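Local atomic coordinates of chitinase (Thermococcus chitonophagus, PDB entry 5XSW), a protein that probably hydrolyses chitin as an endochitinase, this piece pairing an N-terminal region of antiparallel beta sheet with a largely helical part that holds the bound glycan. Residues Asn29-Asp34 with Phe76-Thr81; Gly116-Ser121 with Leu457-Lys462; Lys261-Asp266 with Asp475-His480; Asp313-Phe318 with Lys347-Asn352; Ala322-Ala327 with Ala359-Lys364. All coordinates share one frame; numbering follows the deposited sequence.

The five contacts show how a chain of mixed architecture is tied together at points far apart in sequence. Contact 1, in the beta region, and contact 3, between helices, lie 12 Å apart between centres and touch each other, with His-77 NE2 2.6 Å from Asp-475 OD1; this touch joins the two parts. Contacts 4 and 5, 13 Å apart between centres, form a second pair, in which Phe-318 CE2 comes within 3.8 Å of Ala-327 CB. Contact 2 stands alone, its centre about 30 Å or more from the others. None includes a residue of the glycan pocket, but contact 5 contains Ala-327, which begins the helix 327-338 that carries the pocket residue Asn-337.

Contact 1. Residues Asn29-Asp34 with Phe76-Thr81; sequences NGWCFD and FHLNTT
Phe-33 and Phe-76 form an antiparallel hydrogen-bonded pair with their CA atoms 5.0 Å apart: Phe-33 N donates to Phe-76 O at 3.0 Å, and Phe-76 N returns a bond to Phe-33 O at 2.9 Å. Further along, the backbones diverge around water 1, which donates to Trp-31 O, accepts from Leu-78 N and is bonded to His-77 ND1. With CG anti to the backbone N (chi1 177°), Trp-31 lies beside His-77 and points the same way. The imidazole turns its edge to the indole face, CE1 3.6 Å from Trp-31 CH2 and the planes at 85°, an offset edge-to-face pair. Over one face of the imidazole sits Cys-32 SG, 3.8 Å from the ring centroid. On the other side of the sheet, Phe-33 CB and Phe-76 CB pack together. Asp-475, at the start of helix 475-482, accepts from His-77 NE2. The imidazole is held at both nitrogens, by water and by carboxylate, and the latter would probably keep the proton on NE2 and may raise the ring's basicity.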
# COMPACT_ATOMS: atom_id res chain seq x y z
N ASN A 29 7.84 -0.17 20.54
CA ASN A 29 8.84 0.63 19.85
C ASN A 29 10.14 -0.12 19.60
O ASN A 29 11.08 0.44 19.10
CB ASN A 29 9.15 1.91 20.64
CG ASN A 29 9.33 3.12 19.74
OD1 ASN A 29 8.96 3.08 18.57
ND2 ASN A 29 9.84 4.23 20.30
N GLY A 30 10.18 -1.40 19.92
CA GLY A 30 11.41 -2.15 19.72
C GLY A 30 11.23 -3.42 18.92
O GLY A 30 12.02 -4.37 19.05
N TRP A 31 10.21 -3.45 18.05
CA TRP A 31 9.95 -4.68 17.28
C TRP A 31 10.94 -4.76 16.14
O TRP A 31 11.37 -5.84 15.71
CB TRP A 31 8.50 -4.69 16.78
CG TRP A 31 8.14 -5.86 15.90
CD1 TRP A 31 7.71 -7.11 16.32
CD2 TRP A 31 8.17 -5.91 14.46
NE1 TRP A 31 7.50 -7.91 15.22
CE2 TRP A 31 7.76 -7.20 14.08
CE3 TRP A 31 8.52 -4.99 13.46
CZ2 TRP A 31 7.68 -7.59 12.75
CZ3 TRP A 31 8.45 -5.39 12.14
CH2 TRP A 31 8.03 -6.69 11.80
N CYS A 32 11.29 -3.58 15.63
CA CYS A 32 12.30 -3.44 14.60
C CYS A 32 12.97 -2.06 14.81
O CYS A 32 12.29 -1.05 15.14
CB CYS A 32 11.69 -3.50 13.17
SG CYS A 32 12.86 -3.73 11.91
N PHE A 33 14.28 -2.03 14.61
CA PHE A 33 15.02 -0.76 14.53
C PHE A 33 15.54 -0.58 13.15
O PHE A 33 16.22 -1.46 12.61
CB PHE A 33 16.21 -0.74 15.57
CG PHE A 33 15.76 -0.88 16.98
CD1 PHE A 33 15.19 0.18 17.66
CD2 PHE A 33 15.88 -2.09 17.64
CE1 PHE A 33 14.76 0.05 18.99
CE2 PHE A 33 15.44 -2.25 18.96
CZ PHE A 33 14.87 -1.19 19.63
N ASP A 34 15.25 0.56 12.54
CA ASP A 34 15.79 0.87 11.23
C ASP A 34 16.89 1.92 11.42
O ASP A 34 16.60 3.03 11.86
CB ASP A 34 14.72 1.43 10.29
CG ASP A 34 13.74 0.37 9.78
OD1 ASP A 34 13.89 -0.80 10.19
OD2 ASP A 34 12.84 0.74 9.00
N PHE A 76 17.00 -4.10 11.83
CA PHE A 76 17.23 -4.95 13.00
C PHE A 76 15.94 -5.46 13.60
O PHE A 76 15.36 -4.83 14.49
CB PHE A 76 17.99 -4.20 14.10
CG PHE A 76 19.45 -3.98 13.75
CD1 PHE A 76 19.80 -3.00 12.83
CD2 PHE A 76 20.43 -4.78 14.30
CE1 PHE A 76 21.15 -2.80 12.46
CE2 PHE A 76 21.82 -4.58 13.97
CZ PHE A 76 22.16 -3.58 13.04
N HIS A 77 15.49 -6.61 13.11
CA HIS A 77 14.34 -7.29 13.66
C HIS A 77 14.71 -7.92 15.00
O HIS A 77 15.85 -7.87 15.42
CB HIS A 77 13.86 -8.36 12.66
CG HIS A 77 13.10 -7.78 11.50
ND1 HIS A 77 11.82 -7.28 11.65
CD2 HIS A 77 13.44 -7.58 10.21
CE1 HIS A 77 11.41 -6.79 10.49
NE2 HIS A 77 12.36 -6.98 9.60
N LEU A 78 13.73 -8.51 15.66
CA LEU A 78 13.92 -9.16 16.93
C LEU A 78 15.12 -10.09 16.88
O LEU A 78 15.38 -10.75 15.85
CB LEU A 78 12.67 -9.94 17.32
CG LEU A 78 11.35 -9.22 17.59
CD1 LEU A 78 10.24 -10.26 17.89
CD2 LEU A 78 11.44 -8.21 18.73
N ASN A 79 15.91 -10.06 17.95
CA ASN A 79 17.06 -10.96 18.10
C ASN A 79 18.07 -10.90 16.96
O ASN A 79 18.47 -11.93 16.44
CB ASN A 79 16.55 -12.41 18.23
CG ASN A 79 17.57 -13.33 18.90
OD1 ASN A 79 18.38 -12.90 19.70
ND2 ASN A 79 17.52 -14.62 18.56
N THR A 80 18.48 -9.70 16.56
CA THR A 80 19.37 -9.55 15.41
C THR A 80 20.64 -8.84 15.93
O THR A 80 20.51 -7.87 16.66
CB THR A 80 18.71 -8.74 14.25
OG1 THR A 80 17.60 -9.49 13.70
CG2 THR A 80 19.69 -8.44 13.14
N THR A 81 21.83 -9.32 15.59
CA THR A 81 23.06 -8.68 16.06
C THR A 81 23.98 -8.44 14.90
O THR A 81 24.06 -9.26 13.98
CB THR A 81 23.74 -9.51 17.14
OG1 THR A 81 22.85 -9.59 18.26
CG2 THR A 81 25.10 -8.87 17.62
O HOH W 1 11.05 -8.09 14.18

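Contact 2. Residues Gly116-Ser121 with Leu457-Lys462; sequences GELPAS and LRVAMK
Arg-458 leaves its helix with CG anti to the carbonyl carbon (chi1 -75°) and then runs extended from CG to NE, which carries the guanidinium alongside Gly-116. One face of that flat group lies against the glycine backbone, with CZ 3.5 Å from Gly-116 C, and the absence of a side chain at Gly-116 lets it come so near. Lys-462 CG, also anti to its carbonyl carbon (chi1 -74°), rests 3.7 Å from Leu-118 CD1. The loop that follows strand 98-104 here lies across the C-terminal part of helix 449-461, and Leu-118 makes most of the apolar contact. Its CG meets Arg-458 CB at 3.7 Å, while CD1 touches Val-459 CG2. Arg-458 NH2 forms a salt bridge with Glu-197, and NH1 donates to Pro-159 O and to water 2. A leucine in place of Arg-458 would probably leave Glu-197 without its charged mate and the Gly-116 backbone without its flat cover. Water 3 joins the segments, accepting from Lys-462 NZ at 3.0 Å and donating to Leu-118 O.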
# COMPACT_ATOMS: atom_id res chain seq x y z
N GLY A 116 -1.82 19.87 26.33
CA GLY A 116 -2.06 20.16 27.75
C GLY A 116 -1.58 18.98 28.57
O GLY A 116 -1.22 17.95 28.02
N GLU A 117 -1.56 19.11 29.90
CA GLU A 117 -1.05 18.05 30.76
C GLU A 117 -1.89 17.97 32.03
O GLU A 117 -2.44 18.98 32.43
CB GLU A 117 0.42 18.33 31.14
CG GLU A 117 1.40 18.27 30.00
CD GLU A 117 2.83 18.39 30.50
OE1 GLU A 117 3.02 18.75 31.68
OE2 GLU A 117 3.77 18.10 29.72
N LEU A 118 -2.02 16.78 32.59
CA LEU A 118 -2.73 16.60 33.86
C LEU A 118 -1.90 17.31 34.92
O LEU A 118 -0.68 17.38 34.79
CB LEU A 118 -2.85 15.12 34.22
CG LEU A 118 -3.84 14.30 33.38
CD1 LEU A 118 -3.69 12.82 33.63
CD2 LEU A 118 -5.25 14.75 33.69
N PRO A 119 -2.56 17.81 35.98
CA PRO A 119 -1.79 18.38 37.09
C PRO A 119 -0.68 17.45 37.54
O PRO A 119 -0.82 16.21 37.55
CB PRO A 119 -2.85 18.57 38.18
CG PRO A 119 -4.10 18.92 37.40
CD PRO A 119 -4.01 18.03 36.15
N ALA A 120 0.46 18.05 37.86
CA ALA A 120 1.59 17.29 38.35
C ALA A 120 1.27 16.45 39.60
O ALA A 120 1.86 15.39 39.83
CB ALA A 120 2.77 18.26 38.64
N SER A 121 0.30 16.90 40.39
CA SER A 121 -0.11 16.05 41.52
C SER A 121 -0.84 14.75 41.16
O SER A 121 -0.96 13.85 42.02
CB SER A 121 -0.98 16.86 42.47
OG SER A 121 -2.15 17.29 41.81
N LEU A 457 -8.91 11.19 28.14
CA LEU A 457 -7.81 10.61 27.33
C LEU A 457 -6.42 10.64 28.03
O LEU A 457 -5.65 9.66 27.98
CB LEU A 457 -7.72 11.34 25.98
CG LEU A 457 -8.88 11.04 24.98
CD1 LEU A 457 -8.73 11.84 23.65
CD2 LEU A 457 -8.98 9.51 24.70
N ARG A 458 -6.13 11.75 28.68
CA ARG A 458 -4.82 11.92 29.35
C ARG A 458 -4.70 10.97 30.51
O ARG A 458 -3.64 10.35 30.71
CB ARG A 458 -4.66 13.38 29.84
CG ARG A 458 -4.35 14.28 28.66
CD ARG A 458 -4.26 15.76 28.96
NE ARG A 458 -4.24 16.46 27.68
CZ ARG A 458 -4.66 17.69 27.50
NH1 ARG A 458 -5.13 18.39 28.51
NH2 ARG A 458 -4.66 18.22 26.28
N VAL A 459 -5.80 10.80 31.25
CA VAL A 459 -5.80 9.80 32.31
C VAL A 459 -5.53 8.45 31.74
O VAL A 459 -4.65 7.72 32.23
CB VAL A 459 -7.12 9.80 33.06
CG1 VAL A 459 -7.25 8.54 33.90
CG2 VAL A 459 -7.17 11.06 33.92
N ALA A 460 -6.24 8.08 30.67
CA ALA A 460 -5.95 6.77 30.05
C ALA A 460 -4.50 6.68 29.61
O ALA A 460 -3.84 5.65 29.80
CB ALA A 460 -6.90 6.52 28.83
N MET A 461 -4.01 7.75 28.97
CA MET A 461 -2.67 7.68 28.36
C MET A 461 -1.51 7.67 29.33
O MET A 461 -0.37 7.29 28.97
CB MET A 461 -2.48 8.84 27.35
CG MET A 461 -3.45 8.62 26.13
SD MET A 461 -3.41 9.99 24.97
CE MET A 461 -1.88 9.66 24.11
N LYS A 462 -1.79 8.06 30.58
CA LYS A 462 -0.79 7.89 31.65
C LYS A 462 -0.40 6.44 31.73
O LYS A 462 0.67 6.11 32.16
CB LYS A 462 -1.35 8.37 33.00
CG LYS A 462 -1.47 9.88 33.18
CD LYS A 462 0.00 10.43 33.44
CE LYS A 462 0.06 11.94 33.71
NZ LYS A 462 1.50 12.43 33.79
O HOH W 2 -5.06 18.13 31.32
O HOH W 3 1.15 15.36 34.21
O HOH W 4 0.95 13.59 36.85

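Contact 3. Residues Lys261-Asp266 with Asp475-His480; sequences KAYYPD and DDWYYH
The phenol ring of Tyr-263 takes the edge of Trp-477 on one face, where the indole CE3 stands 3.5 Å above the plane and over the ring centre. At the phenol's rim, close to its plane, lie Asp-476 CB, 3.8 Å from Tyr-263 CE1, and water 5. The six-membered ring of Trp-477 and the Tyr-263 ring have centroids 4.9 Å apart and planes at 76°, a T-shaped pair. The indole N-H is bonded elsewhere, to Leu-105 O. At the end of the phenol, His-480 ND1 donates to Tyr-263 OH at 2.9 Å, a weak bond with an N-H...O angle of 129°. An alanine at Tyr-263 would probably leave the Trp-477 edge facing a gap and His-480 ND1 without this weak acceptor. Water 5 accepts from Trp-477 N at 3.0 Å and donates weakly to Ala-262 O, while Ala-262 CB packs 3.5 Å from Asp-476 OD2. The second subunit contributes its own Lys-261, whose NZ forms an intersubunit salt bridge with Asp-476 OD1. This is edge-to-face aromatic packing between the end of helix 254-263 and the beginning of helix 475-482, beside the second subunit.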
# COMPACT_ATOMS: atom_id res chain seq x y z
N LYS A 261 0.01 0.10 7.91
CA LYS A 261 0.14 -1.10 8.71
C LYS A 261 1.58 -1.65 8.74
O LYS A 261 2.12 -2.03 9.80
CB LYS A 261 -0.84 -2.18 8.15
CG LYS A 261 -1.19 -3.29 8.97
CD LYS A 261 -2.31 -4.14 8.24
CE LYS A 261 -2.20 -5.54 8.78
NZ LYS A 261 -3.27 -6.34 8.09
N ALA A 262 2.24 -1.72 7.58
CA ALA A 262 3.64 -2.20 7.56
C ALA A 262 4.57 -1.26 8.36
O ALA A 262 5.47 -1.70 9.08
CB ALA A 262 4.17 -2.31 6.09
N TYR A 263 4.33 0.04 8.24
CA TYR A 263 5.22 1.03 8.87
C TYR A 263 5.01 1.09 10.38
O TYR A 263 5.90 1.49 11.15
CB TYR A 263 4.97 2.43 8.30
CG TYR A 263 5.37 2.65 6.86
CD1 TYR A 263 6.10 1.71 6.15
CD2 TYR A 263 4.98 3.82 6.20
CE1 TYR A 263 6.44 1.92 4.80
CE2 TYR A 263 5.34 4.06 4.89
CZ TYR A 263 6.08 3.11 4.20
OH TYR A 263 6.40 3.39 2.91
N TYR A 264 3.82 0.70 10.81
CA TYR A 264 3.46 0.89 12.21
C TYR A 264 3.00 -0.40 12.87
O TYR A 264 1.85 -0.52 13.31
CB TYR A 264 2.39 1.97 12.32
CG TYR A 264 2.94 3.38 12.11
CD1 TYR A 264 3.79 3.96 13.07
CD2 TYR A 264 2.62 4.12 10.98
CE1 TYR A 264 4.30 5.27 12.93
CE2 TYR A 264 3.18 5.45 10.79
CZ TYR A 264 4.00 6.00 11.80
OH TYR A 264 4.47 7.27 11.68
N PRO A 265 3.91 -1.34 13.02
CA PRO A 265 3.56 -2.55 13.80
C PRO A 265 3.17 -2.23 15.24
O PRO A 265 2.41 -3.01 15.81
CB PRO A 265 4.85 -3.40 13.75
CG PRO A 265 5.94 -2.44 13.42
CD PRO A 265 5.32 -1.34 12.57
N ASP A 266 3.63 -1.10 15.82
CA ASP A 266 3.20 -0.77 17.19
C ASP A 266 1.78 -0.28 17.25
O ASP A 266 1.16 -0.35 18.30
CB ASP A 266 4.12 0.30 17.82
CG ASP A 266 5.54 -0.25 17.99
OD1 ASP A 266 5.72 -1.07 18.92
OD2 ASP A 266 6.44 0.08 17.18
N ASP A 475 10.95 -3.28 7.19
CA ASP A 475 11.70 -3.33 5.93
C ASP A 475 11.22 -2.34 4.89
O ASP A 475 12.03 -1.68 4.24
CB ASP A 475 11.62 -4.74 5.29
CG ASP A 475 12.41 -5.77 6.05
OD1 ASP A 475 12.21 -5.95 7.25
OD2 ASP A 475 13.27 -6.41 5.44
N ASP A 476 9.90 -2.27 4.69
CA ASP A 476 9.36 -1.35 3.69
C ASP A 476 9.76 0.13 4.05
O ASP A 476 10.11 0.88 3.20
CB ASP A 476 7.82 -1.42 3.62
CG ASP A 476 7.30 -2.81 3.05
OD1 ASP A 476 8.07 -3.38 2.29
OD2 ASP A 476 6.19 -3.27 3.42
N TRP A 477 9.60 0.51 5.30
CA TRP A 477 9.97 1.89 5.71
C TRP A 477 11.45 2.17 5.38
O TRP A 477 11.84 3.21 4.81
CB TRP A 477 9.72 2.06 7.20
CG TRP A 477 10.14 3.43 7.70
CD1 TRP A 477 11.30 3.77 8.42
CD2 TRP A 477 9.45 4.67 7.44
NE1 TRP A 477 11.31 5.15 8.64
CE2 TRP A 477 10.20 5.72 8.05
CE3 TRP A 477 8.26 5.00 6.78
CZ2 TRP A 477 9.76 7.05 8.03
CZ3 TRP A 477 7.82 6.35 6.77
CH2 TRP A 477 8.58 7.34 7.40
N TYR A 478 12.25 1.20 5.69
CA TYR A 478 13.69 1.34 5.49
C TYR A 478 14.05 1.70 4.07
O TYR A 478 14.73 2.71 3.84
CB TYR A 478 14.39 0.03 5.88
CG TYR A 478 15.94 0.17 5.91
CD1 TYR A 478 16.59 0.85 6.96
CD2 TYR A 478 16.70 -0.35 4.90
CE1 TYR A 478 18.00 1.01 6.96
CE2 TYR A 478 18.13 -0.24 4.90
CZ TYR A 478 18.75 0.44 5.93
OH TYR A 478 20.13 0.54 5.89
N TYR A 479 13.61 0.90 3.10
CA TYR A 479 13.99 1.21 1.72
C TYR A 479 13.30 2.45 1.22
O TYR A 479 13.86 3.24 0.47
CB TYR A 479 13.69 0.02 0.78
CG TYR A 479 14.36 -1.23 1.25
CD1 TYR A 479 15.75 -1.38 1.18
CD2 TYR A 479 13.61 -2.24 1.79
CE1 TYR A 479 16.36 -2.56 1.68
CE2 TYR A 479 14.19 -3.38 2.27
CZ TYR A 479 15.57 -3.54 2.20
OH TYR A 479 16.10 -4.73 2.70
N HIS A 480 12.06 2.64 1.64
CA HIS A 480 11.36 3.80 1.12
C HIS A 480 11.97 5.13 1.65
O HIS A 480 12.27 6.05 0.90
CB HIS A 480 9.88 3.76 1.53
CG HIS A 480 9.06 4.78 0.81
ND1 HIS A 480 7.91 5.32 1.35
CD2 HIS A 480 9.18 5.29 -0.43
CE1 HIS A 480 7.39 6.16 0.48
NE2 HIS A 480 8.16 6.19 -0.60
O HOH W 5 7.98 -1.17 7.15

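Contact 4. Residues Asp313-Phe318 with Lys347-Asn352; sequences DKYNEF and KIFSDN
Phe-349 and Phe-318 meet through CE2 of the former, which lies 3.8 Å from CB of the latter. The edge of Phe-349 is directed at the face of Phe-318 with the planes at 56°, an inclined edge-to-face pair whose centroids are 5.2 Å apart. Toward Tyr-315 the same phenyl is nearly parallel, at 9°, yet so far slid that the rings barely overlap; Tyr-315 CD2 lies 4.1 Å from both CE2 and CZ of Phe-349. Ile-348 CG2 is 3.8 Å from Phe-318 CE1 and above one face of Phe-349. Lys-314, extended beyond CG, donates from NZ to Phe-349 O at 3.2 Å, approaching from above the carbonyl plane. What presents Phe-349 is a type I beta turn from Lys-347 to Ser-350. Lys-347 O accepts from Ser-350 N and from Asn-352 N on opposite faces of its plane, the second bond 2.8 Å long. Tyr-315 is positioned by its hydroxyl bond to Glu-328 and by stacking on Tyr-308, and Lys-314 makes a cation-pi contact with Trp-353. The aromatic cluster lies where helix 313-321 meets helix 288-311, which adds Leu-307 and Val-311 beside Phe-349, and helices 327-338 and 353-357, which pack on Phe-318.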
# COMPACT_ATOMS: atom_id res chain seq x y z
N ASP A 313 16.81 18.38 9.72
CA ASP A 313 16.72 19.76 10.25
C ASP A 313 16.16 20.76 9.27
O ASP A 313 15.56 21.77 9.64
CB ASP A 313 18.11 20.23 10.72
CG ASP A 313 18.47 19.66 12.10
OD1 ASP A 313 17.54 19.28 12.85
OD2 ASP A 313 19.69 19.61 12.42
N LYS A 314 16.33 20.48 7.99
CA LYS A 314 15.75 21.37 6.98
C LYS A 314 14.23 21.51 7.06
O LYS A 314 13.66 22.52 6.62
CB LYS A 314 16.17 20.86 5.59
CG LYS A 314 16.20 21.89 4.49
CD LYS A 314 17.07 21.48 3.27
CE LYS A 314 17.11 22.66 2.20
NZ LYS A 314 17.91 22.49 0.91
N TYR A 315 13.55 20.50 7.62
CA TYR A 315 12.07 20.59 7.70
C TYR A 315 11.65 21.74 8.62
O TYR A 315 10.84 22.58 8.26
CB TYR A 315 11.46 19.27 8.21
CG TYR A 315 9.94 19.16 8.04
CD1 TYR A 315 9.09 19.76 8.93
CD2 TYR A 315 9.38 18.46 6.92
CE1 TYR A 315 7.67 19.65 8.78
CE2 TYR A 315 7.98 18.35 6.77
CZ TYR A 315 7.14 18.94 7.70
OH TYR A 315 5.78 18.83 7.53
N ASN A 316 12.19 21.78 9.83
CA ASN A 316 11.86 22.91 10.73
C ASN A 316 12.37 24.28 10.19
O ASN A 316 11.75 25.32 10.38
CB ASN A 316 12.45 22.64 12.13
CG ASN A 316 11.73 21.48 12.83
OD1 ASN A 316 10.59 21.20 12.49
ND2 ASN A 316 12.40 20.80 13.74
N GLU A 317 13.46 24.24 9.44
CA GLU A 317 13.97 25.45 8.81
C GLU A 317 12.96 25.95 7.78
O GLU A 317 12.62 27.13 7.75
CB GLU A 317 15.35 25.18 8.18
CG GLU A 317 15.95 26.37 7.50
CD GLU A 317 17.21 26.03 6.69
OE1 GLU A 317 17.55 24.83 6.62
OE2 GLU A 317 17.84 26.96 6.13
N PHE A 318 12.38 25.03 7.00
CA PHE A 318 11.30 25.41 6.09
C PHE A 318 10.08 25.99 6.82
O PHE A 318 9.49 26.96 6.34
CB PHE A 318 10.88 24.18 5.23
CG PHE A 318 9.76 24.47 4.29
CD1 PHE A 318 10.01 25.09 3.08
CD2 PHE A 318 8.47 24.16 4.63
CE1 PHE A 318 8.99 25.39 2.23
CE2 PHE A 318 7.41 24.45 3.77
CZ PHE A 318 7.67 25.05 2.58
N LYS A 347 10.21 18.75 -5.40
CA LYS A 347 11.56 19.13 -4.96
C LYS A 347 11.57 20.42 -4.10
O LYS A 347 12.49 21.23 -4.20
CB LYS A 347 12.49 19.31 -6.19
CG LYS A 347 12.74 17.99 -6.95
CD LYS A 347 13.39 16.96 -6.01
CE LYS A 347 13.78 15.71 -6.85
NZ LYS A 347 14.41 14.59 -6.09
N ILE A 348 10.55 20.59 -3.27
CA ILE A 348 10.46 21.73 -2.35
C ILE A 348 11.66 21.86 -1.42
O ILE A 348 12.10 22.97 -1.09
CB ILE A 348 9.17 21.62 -1.52
CG1 ILE A 348 8.01 22.05 -2.42
CG2 ILE A 348 9.27 22.44 -0.19
CD1 ILE A 348 6.63 21.52 -1.94
N PHE A 349 12.24 20.74 -1.01
CA PHE A 349 13.28 20.76 -0.01
C PHE A 349 14.68 20.66 -0.61
O PHE A 349 15.63 20.45 0.11
CB PHE A 349 13.06 19.62 1.01
CG PHE A 349 11.77 19.78 1.77
CD1 PHE A 349 10.59 19.25 1.25
CD2 PHE A 349 11.73 20.49 2.97
CE1 PHE A 349 9.35 19.44 1.94
CE2 PHE A 349 10.52 20.69 3.66
CZ PHE A 349 9.33 20.16 3.17
N SER A 350 14.79 20.79 -1.92
CA SER A 350 16.11 20.70 -2.55
C SER A 350 16.12 21.68 -3.70
O SER A 350 16.22 22.91 -3.47
CB SER A 350 16.44 19.26 -2.99
OG SER A 350 15.34 18.68 -3.71
N ASP A 351 15.91 21.19 -4.91
CA ASP A 351 16.03 22.03 -6.12
C ASP A 351 15.19 23.29 -6.08
O ASP A 351 15.61 24.32 -6.63
CB ASP A 351 15.63 21.26 -7.40
CG ASP A 351 16.24 19.89 -7.48
OD1 ASP A 351 16.98 19.48 -6.56
OD2 ASP A 351 15.95 19.17 -8.46
N ASN A 352 14.00 23.24 -5.48
CA ASN A 352 13.11 24.39 -5.58
C ASN A 352 12.90 25.11 -4.24
O ASN A 352 11.95 25.86 -4.06
CB ASN A 352 11.75 23.99 -6.21
CG ASN A 352 11.93 23.51 -7.63
OD1 ASN A 352 12.61 24.16 -8.40
ND2 ASN A 352 11.40 22.33 -7.96

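Contact 5. Residues Ala322-Ala327 with Ala359-Lys364; sequences AKDPWA and AEVLWK
Asp-324 couples an Asx turn to the start of a second helix, reaching across to Leu-362. Among the polar links, its OD1 accepts from Trp-326 N two residues on at 2.8 Å, met from above the carboxylate plane, within a type I turn that leads into helix 327-338. Its OD2 accepts from Leu-362 N at 2.9 Å through the anti lone pair, with an N-H...O angle of 153°. CG anti to the backbone N (chi1 179°) directs the carboxylate across the contact, so that one acid serves the turn with one oxygen and the first N-H of helix 362-365 with the other. That helix start would probably stabilise its charge, although Glu-330 brings a like charge close to OD2. Nonpolar contact is slighter: Leu-362 CD2 lies 4.1 Å from Ala-327 CB. The CB atom of Asp-324 lies against a backbone oxygen, 3.3 Å from Glu-360 O. A further link runs through solvent: water 6 accepts from Asp-324 N at 3.0 Å and donates to Ala-359 O at 2.6 Å.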
# COMPACT_ATOMS: atom_id res chain seq x y z
N ALA A 322 9.21 29.76 5.44
CA ALA A 322 8.25 29.87 4.33
C ALA A 322 7.37 31.09 4.48
O ALA A 322 6.88 31.37 5.57
CB ALA A 322 7.38 28.59 4.23
N LYS A 323 7.13 31.82 3.39
CA LYS A 323 6.22 32.98 3.49
C LYS A 323 4.75 32.60 3.62
O LYS A 323 3.96 33.39 4.14
CB LYS A 323 6.38 33.91 2.28
CG LYS A 323 7.63 34.85 2.36
CD LYS A 323 7.78 35.74 1.10
CE LYS A 323 9.25 36.27 0.94
NZ LYS A 323 9.55 36.88 -0.42
N ASP A 324 4.36 31.42 3.15
CA ASP A 324 2.95 30.99 3.21
C ASP A 324 2.76 30.29 4.58
O ASP A 324 3.38 29.26 4.88
CB ASP A 324 2.62 30.05 2.02
CG ASP A 324 1.17 29.54 2.03
OD1 ASP A 324 0.43 29.73 3.02
OD2 ASP A 324 0.77 28.96 1.01
N PRO A 325 1.95 30.89 5.45
CA PRO A 325 1.83 30.28 6.77
C PRO A 325 1.08 28.89 6.73
O PRO A 325 1.12 28.14 7.69
CB PRO A 325 1.04 31.34 7.55
CG PRO A 325 0.19 31.99 6.53
CD PRO A 325 1.08 32.06 5.29
N TRP A 326 0.44 28.57 5.62
CA TRP A 326 -0.30 27.30 5.51
C TRP A 326 0.54 26.29 4.67
O TRP A 326 0.03 25.22 4.29
CB TRP A 326 -1.67 27.55 4.88
CG TRP A 326 -2.68 28.14 5.81
CD1 TRP A 326 -2.86 29.47 6.11
CD2 TRP A 326 -3.66 27.42 6.58
NE1 TRP A 326 -3.89 29.61 7.03
CE2 TRP A 326 -4.40 28.38 7.32
CE3 TRP A 326 -3.98 26.07 6.71
CZ2 TRP A 326 -5.44 28.02 8.18
CZ3 TRP A 326 -5.02 25.72 7.56
CH2 TRP A 326 -5.73 26.69 8.29
N ALA A 327 1.81 26.63 4.40
CA ALA A 327 2.65 25.80 3.56
C ALA A 327 2.70 24.31 3.99
O ALA A 327 2.50 23.45 3.16
CB ALA A 327 4.08 26.33 3.50
N ALA A 359 7.20 31.71 -1.79
CA ALA A 359 5.87 31.76 -2.35
C ALA A 359 4.86 32.28 -1.33
O ALA A 359 4.82 31.79 -0.20
CB ALA A 359 5.44 30.33 -2.88
N GLU A 360 4.00 33.22 -1.74
CA GLU A 360 2.97 33.71 -0.85
C GLU A 360 1.85 32.69 -0.68
O GLU A 360 1.29 32.57 0.38
CB GLU A 360 2.39 35.02 -1.36
CG GLU A 360 3.38 36.20 -1.28
CD GLU A 360 2.69 37.55 -1.46
OE1 GLU A 360 1.44 37.59 -1.56
OE2 GLU A 360 3.41 38.58 -1.48
N VAL A 361 1.52 32.00 -1.77
CA VAL A 361 0.60 30.84 -1.73
C VAL A 361 1.34 29.69 -2.40
O VAL A 361 1.38 29.60 -3.63
CB VAL A 361 -0.68 31.13 -2.43
CG1 VAL A 361 -1.72 30.01 -2.20
CG2 VAL A 361 -1.25 32.48 -1.95
N LEU A 362 1.92 28.81 -1.60
CA LEU A 362 2.72 27.68 -2.10
C LEU A 362 1.94 26.86 -3.16
O LEU A 362 2.48 26.59 -4.24
CB LEU A 362 3.17 26.82 -0.93
CG LEU A 362 4.12 25.68 -1.30
CD1 LEU A 362 5.57 26.21 -1.63
CD2 LEU A 362 4.16 24.65 -0.19
N TRP A 363 0.68 26.53 -2.91
CA TRP A 363 0.03 25.56 -3.78
C TRP A 363 -0.20 26.14 -5.17
O TRP A 363 -0.22 25.41 -6.14
CB TRP A 363 -1.29 25.04 -3.20
CG TRP A 363 -2.43 25.99 -3.13
CD1 TRP A 363 -2.79 26.78 -2.05
CD2 TRP A 363 -3.40 26.21 -4.14
NE1 TRP A 363 -3.91 27.52 -2.38
CE2 TRP A 363 -4.32 27.16 -3.64
CE3 TRP A 363 -3.58 25.72 -5.43
CZ2 TRP A 363 -5.39 27.62 -4.38
CZ3 TRP A 363 -4.67 26.16 -6.16
CH2 TRP A 363 -5.55 27.10 -5.63
N LYS A 364 -0.34 27.46 -5.28
CA LYS A 364 -0.53 28.08 -6.59
C LYS A 364 0.77 28.17 -7.37
O LYS A 364 0.79 28.00 -8.58
CB LYS A 364 -1.14 29.47 -6.43
CG LYS A 364 -2.62 29.41 -6.06
CD LYS A 364 -3.18 30.84 -6.06
CE LYS A 364 -4.53 30.90 -5.37
NZ LYS A 364 -5.05 32.31 -5.28
O HOH W 6 5.78 29.79 1.13